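Local coordinates for ABC transporter substrate-binding protein (Staphylococcus aureus subsp. aureus NCTC 8325, PDB 3UN6) that binds zinc and, as the substrate-binding component of an ABC-type import system, probably delivers a still undefined ligand to its membrane transporter, at residues H170-P174 and A175-A179; E193-G196 and A197-E200. One frame throughout, in Å; residues are numbered along the deposited sequence.

Contact 1: H170-P174 and A175-A179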
ATOM      1  N   HIS A 170       8.536 -13.015  -8.180  1.00 28.02           N
ATOM      2  CA  HIS A 170       9.552 -12.154  -8.759  1.00 28.22           C
ATOM      3  C   HIS A 170       9.310 -10.701  -8.398  1.00 26.35           C
ATOM      4  O   HIS A 170       8.318 -10.104  -8.817  1.00 26.06           O
ATOM      5  CB  HIS A 170       9.566 -12.346 -10.273  1.00 29.06           C
ATOM      6  CG  HIS A 170       9.779 -13.774 -10.673  1.00 31.14           C
ATOM      7  ND1 HIS A 170      11.033 -14.334 -10.785  1.00 29.26           N
ATOM      8  CD2 HIS A 170       8.898 -14.776 -10.902  1.00 30.34           C
ATOM      9  CE1 HIS A 170      10.914 -15.609 -11.110  1.00 32.08           C
ATOM     10  NE2 HIS A 170       9.627 -15.903 -11.180  1.00 30.01           N
ATOM     11  N   GLU A 171      10.233 -10.144  -7.622  1.00 25.82           N
ATOM     12  CA  GLU A 171      10.124  -8.761  -7.159  1.00 27.28           C
ATOM     13  C   GLU A 171      10.350  -7.765  -8.286  1.00 27.68           C
ATOM     14  O   GLU A 171      11.286  -7.895  -9.057  1.00 28.41           O
ATOM     15  CB  GLU A 171      11.139  -8.496  -6.042  1.00 27.43           C
ATOM     16  CG  GLU A 171      10.809  -9.181  -4.704  1.00 29.86           C
ATOM     17  CD  GLU A 171      11.965  -9.085  -3.712  1.00 31.04           C
ATOM     18  OE1 GLU A 171      11.838  -8.404  -2.680  1.00 31.17           O
ATOM     19  OE2 GLU A 171      13.014  -9.673  -3.989  1.00 36.25           O
HETATM   20  N   MSE A 172       9.484  -6.773  -8.378  1.00 27.72           N
HETATM   21  CA  MSE A 172       9.663  -5.732  -9.377  1.00 29.23           C
HETATM   22  C   MSE A 172       8.833  -4.510  -9.021  1.00 27.63           C
HETATM   23  O   MSE A 172       7.950  -4.577  -8.187  1.00 26.96           O
HETATM   24  CB  MSE A 172       9.320  -6.243 -10.774  1.00 29.40           C
HETATM   25  CG  MSE A 172       7.884  -6.669 -10.949  1.00 32.36           C
HETATM   26 SE   MSE A 172       7.627  -7.446 -12.749  1.00 41.27          SE
HETATM   27  CE  MSE A 172       8.769  -9.032 -12.574  1.00 39.31           C
ATOM     28  N   SER A 173       9.161  -3.376  -9.614  1.00 29.06           N
ATOM     29  CA  SER A 173       8.384  -2.169  -9.355  1.00 29.28           C
ATOM     30  C   SER A 173       6.992  -2.326  -9.983  1.00 27.48           C
ATOM     31  O   SER A 173       6.825  -3.008 -10.989  1.00 26.03           O
ATOM     32  CB  SER A 173       9.086  -0.937  -9.930  1.00 31.01           C
ATOM     33  OG  SER A 173       9.282  -1.094 -11.307  1.00 36.94           O
ATOM     34  N   PRO A 174       5.980  -1.719  -9.369  1.00 26.46           N
ATOM     35  CA  PRO A 174       4.630  -1.791  -9.915  1.00 26.35           C
ATOM     36  C   PRO A 174       4.550  -1.363 -11.385  1.00 28.48           C
ATOM     37  O   PRO A 174       3.941  -2.085 -12.198  1.00 27.51           O
ATOM     38  CB  PRO A 174       3.848  -0.820  -9.011  1.00 26.48           C
ATOM     39  CG  PRO A 174       4.600  -0.870  -7.715  1.00 25.11           C
ATOM     40  CD  PRO A 174       6.028  -0.991  -8.091  1.00 26.34           C
ATOM     41  N   ALA A 175       5.185  -0.229 -11.732  1.00 28.35           N
ATOM     42  CA  ALA A 175       5.156   0.305 -13.109  1.00 29.66           C
ATOM     43  C   ALA A 175       5.720  -0.653 -14.168  1.00 30.31           C
ATOM     44  O   ALA A 175       5.437  -0.513 -15.359  1.00 32.41           O
ATOM     45  CB  ALA A 175       5.914   1.659 -13.188  1.00 29.68           C
ATOM     46  N   GLU A 176       6.539  -1.595 -13.743  1.00 30.25           N
ATOM     47  CA  GLU A 176       7.156  -2.551 -14.664  1.00 30.32           C
ATOM     48  C   GLU A 176       6.305  -3.789 -14.916  1.00 29.03           C
ATOM     49  O   GLU A 176       6.604  -4.578 -15.809  1.00 28.06           O
ATOM     50  CB  GLU A 176       8.514  -2.990 -14.098  1.00 32.31           C
ATOM     51  CG  GLU A 176       9.575  -1.920 -14.141  1.00 37.32           C
ATOM     52  CD  GLU A 176      10.935  -2.360 -13.563  1.00 47.42           C
ATOM     53  OE1 GLU A 176      10.971  -3.193 -12.621  1.00 45.03           O
ATOM     54  OE2 GLU A 176      11.978  -1.836 -14.054  1.00 53.26           O
HETATM   55  N   MSE A 177       5.237  -3.971 -14.140  1.00 28.24           N
HETATM   56  CA  MSE A 177       4.441  -5.197 -14.239  1.00 27.55           C
HETATM   57  C   MSE A 177       3.651  -5.380 -15.534  1.00 29.05           C
HETATM   58  O   MSE A 177       3.663  -6.472 -16.102  1.00 29.83           O
HETATM   59  CB  MSE A 177       3.570  -5.361 -12.995  1.00 27.55           C
HETATM   60  CG  MSE A 177       4.429  -5.646 -11.747  1.00 27.38           C
HETATM   61 SE   MSE A 177       3.350  -5.700 -10.190  1.00 30.29          SE
HETATM   62  CE  MSE A 177       4.793  -5.839  -8.801  1.00 23.29           C
ATOM     63  N   PRO A 178       2.984  -4.322 -16.026  1.00 30.84           N
ATOM     64  CA  PRO A 178       2.234  -4.483 -17.288  1.00 33.10           C
ATOM     65  C   PRO A 178       3.091  -4.944 -18.460  1.00 34.52           C
ATOM     66  O   PRO A 178       2.685  -5.831 -19.199  1.00 36.80           O
ATOM     67  CB  PRO A 178       1.684  -3.078 -17.549  1.00 34.29           C
ATOM     68  CG  PRO A 178       1.519  -2.506 -16.216  1.00 30.44           C
ATOM     69  CD  PRO A 178       2.697  -3.024 -15.399  1.00 28.73           C
ATOM     70  N   ALA A 179       4.270  -4.363 -18.622  1.00 35.46           N
ATOM     71  CA  ALA A 179       5.166  -4.754 -19.705  1.00 36.34           C
ATOM     72  C   ALA A 179       5.667  -6.180 -19.509  1.00 35.99           C
ATOM     73  O   ALA A 179       5.751  -6.960 -20.475  1.00 37.31           O
ATOM     74  CB  ALA A 179       6.343  -3.778 -19.799  1.00 37.89           C
TER

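Contact 2: E193-G196 and A197-E200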
ATOM      1  N   GLU A 193      -3.743  -0.905  -7.103  1.00 21.19           N
ATOM      2  CA  GLU A 193      -4.187  -0.151  -8.262  1.00 23.15           C
ATOM      3  C   GLU A 193      -3.382   1.146  -8.214  1.00 22.30           C
ATOM      4  O   GLU A 193      -2.905   1.533  -7.146  1.00 21.24           O
ATOM      5  CB  GLU A 193      -5.678   0.090  -8.214  1.00 25.34           C
ATOM      6  CG  GLU A 193      -6.509  -1.180  -8.439  1.00 29.59           C
ATOM      7  CD  GLU A 193      -6.408  -1.763  -9.870  1.00 36.34           C
ATOM      8  OE1 GLU A 193      -5.373  -1.587 -10.549  1.00 34.64           O
ATOM      9  OE2 GLU A 193      -7.373  -2.440 -10.303  1.00 40.02           O
ATOM     10  N   PRO A 194      -3.220   1.822  -9.362  1.00 21.77           N
ATOM     11  CA  PRO A 194      -3.796   1.548 -10.649  1.00 22.78           C
ATOM     12  C   PRO A 194      -3.017   0.598 -11.554  1.00 23.29           C
ATOM     13  O   PRO A 194      -3.353   0.498 -12.717  1.00 23.01           O
ATOM     14  CB  PRO A 194      -3.816   2.933 -11.279  1.00 23.17           C
ATOM     15  CG  PRO A 194      -2.552   3.553 -10.775  1.00 22.43           C
ATOM     16  CD  PRO A 194      -2.297   2.965  -9.430  1.00 23.99           C
ATOM     17  N   PHE A 195      -2.050  -0.139 -11.019  1.00 23.68           N
ATOM     18  CA  PHE A 195      -1.211  -0.978 -11.874  1.00 24.97           C
ATOM     19  C   PHE A 195      -1.863  -2.239 -12.425  1.00 26.13           C
ATOM     20  O   PHE A 195      -1.337  -2.845 -13.349  1.00 28.59           O
ATOM     21  CB  PHE A 195       0.188  -1.152 -11.260  1.00 25.47           C
ATOM     22  CG  PHE A 195       0.922   0.151 -11.199  1.00 24.76           C
ATOM     23  CD1 PHE A 195       1.451   0.709 -12.377  1.00 27.13           C
ATOM     24  CD2 PHE A 195       0.941   0.898 -10.037  1.00 23.01           C
ATOM     25  CE1 PHE A 195       2.072   1.955 -12.373  1.00 29.67           C
ATOM     26  CE2 PHE A 195       1.577   2.168 -10.010  1.00 25.58           C
ATOM     27  CZ  PHE A 195       2.132   2.693 -11.200  1.00 27.45           C
ATOM     28  N   GLY A 196      -3.040  -2.594 -11.915  1.00 26.03           N
ATOM     29  CA  GLY A 196      -3.797  -3.709 -12.481  1.00 26.18           C
ATOM     30  C   GLY A 196      -4.617  -3.171 -13.640  1.00 27.63           C
ATOM     31  O   GLY A 196      -4.564  -3.694 -14.764  1.00 26.17           O
ATOM     32  N   ALA A 197      -5.364  -2.100 -13.368  1.00 26.58           N
ATOM     33  CA  ALA A 197      -6.172  -1.474 -14.384  1.00 27.29           C
ATOM     34  C   ALA A 197      -5.271  -1.096 -15.566  1.00 28.95           C
ATOM     35  O   ALA A 197      -5.663  -1.254 -16.718  1.00 28.49           O
ATOM     36  CB  ALA A 197      -6.874  -0.251 -13.824  1.00 27.67           C
ATOM     37  N   LEU A 198      -4.054  -0.623 -15.281  1.00 27.86           N
ATOM     38  CA  LEU A 198      -3.127  -0.247 -16.352  1.00 29.16           C
ATOM     39  C   LEU A 198      -2.758  -1.483 -17.181  1.00 31.36           C
ATOM     40  O   LEU A 198      -2.689  -1.404 -18.405  1.00 31.09           O
ATOM     41  CB  LEU A 198      -1.871   0.431 -15.800  1.00 28.93           C
ATOM     42  CG  LEU A 198      -0.915   1.002 -16.840  1.00 27.65           C
ATOM     43  CD1 LEU A 198      -1.592   2.070 -17.697  1.00 27.75           C
ATOM     44  CD2 LEU A 198       0.359   1.564 -16.173  1.00 24.71           C
ATOM     45  N   GLY A 199      -2.545  -2.622 -16.519  1.00 30.93           N
ATOM     46  CA  GLY A 199      -2.266  -3.872 -17.232  1.00 33.22           C
ATOM     47  C   GLY A 199      -3.359  -4.221 -18.246  1.00 35.40           C
ATOM     48  O   GLY A 199      -3.075  -4.707 -19.348  1.00 36.40           O
ATOM     49  N   GLU A 200      -4.614  -3.964 -17.885  1.00 36.13           N
ATOM     50  CA  GLU A 200      -5.720  -4.239 -18.794  1.00 38.62           C
ATOM     51  C   GLU A 200      -5.676  -3.300 -19.977  1.00 40.35           C
ATOM     52  O   GLU A 200      -5.829  -3.732 -21.097  1.00 39.80           O
ATOM     53  CB  GLU A 200      -7.070  -4.092 -18.099  1.00 38.92           C
ATOM     54  CG  GLU A 200      -7.327  -5.119 -17.034  1.00 41.17           C
ATOM     55  CD  GLU A 200      -8.775  -5.124 -16.563  1.00 46.24           C
ATOM     56  OE1 GLU A 200      -9.465  -4.091 -16.716  1.00 53.95           O
ATOM     57  OE2 GLU A 200      -9.228  -6.161 -16.028  1.00 48.01           O
TER

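Contact 1: H170-P174 and A175-A179
The carboxylate of Glu176 folds back over Ser173, whose OG stands above one face of the group, 3.1 Å from Glu176 CD and 3.0 Å from Glu176 OE1. At the carboxylate's edge, beside OE1, comes Met172, with its CB 3.9 Å from Glu176 OE1. Glu176 reaches this place because its CG lies beside the backbone N (chi1 -71°) and the chain runs straight on from there. The puckered ring of Pro174 is buried and, outside the turn, meets Phe195, Val191 and Leu42. The two selenomethionine side chains, Met172 and Met177, lie obliquely across each other. Met172 CG touches Met177 CG at 3.7 Å, while Met177, extended beyond CG, carries its CE to within 3.5 Å of Met172 O. Further out, Met177 packs on Tyr189 and Val191 of strand 188-192. The backbone closes in two overlapping type I turns. Glu176 N donates to Ser173 O at 3.1 Å, a bent bond (145°), and Met177 N donates to Pro174 O at 3.0 Å, nearly straight (164°). Upstream, Glu171 forms a salt bridge with Arg145. A bound zinc ion lies about 4 Å from the side chain of Pro174. This is a strand-to-helix turn: strand 167-171, parallel to 138-142, ends here and the chain winds into helix 177-182, a beta-alpha connection of the kind that builds the alpha/beta lobes of periplasmic-binding-protein-like domains, the clan to which this family belongs.

Contact 2: E193-G196 and A197-E200
Phe195 runs alongside Leu198, one helical turn on, the two side chains pointing the same way. Leu198 CD2 meets the ring obliquely, 4.0 Å from Phe195 CD1. With Leu198 CG anti to the backbone N (chi1 -173°), chi2 of 60° turns CD2 back toward the ring. At the start of the turn the Glu193 chain bends at chi2, bringing its carboxylate under the opening backbone. There one oxygen grips two amides: Glu193 OE1 accepts from Gly196 N at 2.9 Å, nearly in line with its C-O bond, and from Ala197 N at 2.9 Å through its syn lone pair (162°). An acceptor placed on the N-H groups of a first helical turn is a common way to begin a helix, and the negative charge there is probably favourable to the helix dipole. The helix so begun, 195-201, follows strand 188-192 in a beta-alpha unit, with the cis peptide before Pro194 at the bend. Leu198 N then bonds to Pro194 O at 2.9 Å and Glu200 N to Gly196 O at 3.1 Å, whereas Gly199 N to Phe195 O is weak. Phe195 O also receives Tyr189 OH, and Glu200 OE2 is hydrogen-bonded to Thr207 OG1.

The helix starts of contact 1 and contact 2 lie next to each other, their centres about 11 Å apart, and strand 188-192 connects them in the chain order. Phe195 of contact 2 is the main bridge: its CD2 packs 3.5 Å from Pro174 CB, and its CE1 lies 3.6 Å from Ala175 CA. Further along the two helices, Pro178 CB packs 4.0 Å from Gly199 CA. Both contacts border the metal region. In contact 1 the Pro174 side chain is about 4 Å from a bound zinc ion. In contact 2 the Phe195 side chain is about 6 Å from a bound zinc ion, and that of Glu193 about 6 Å from the side chain of zinc ligand His46.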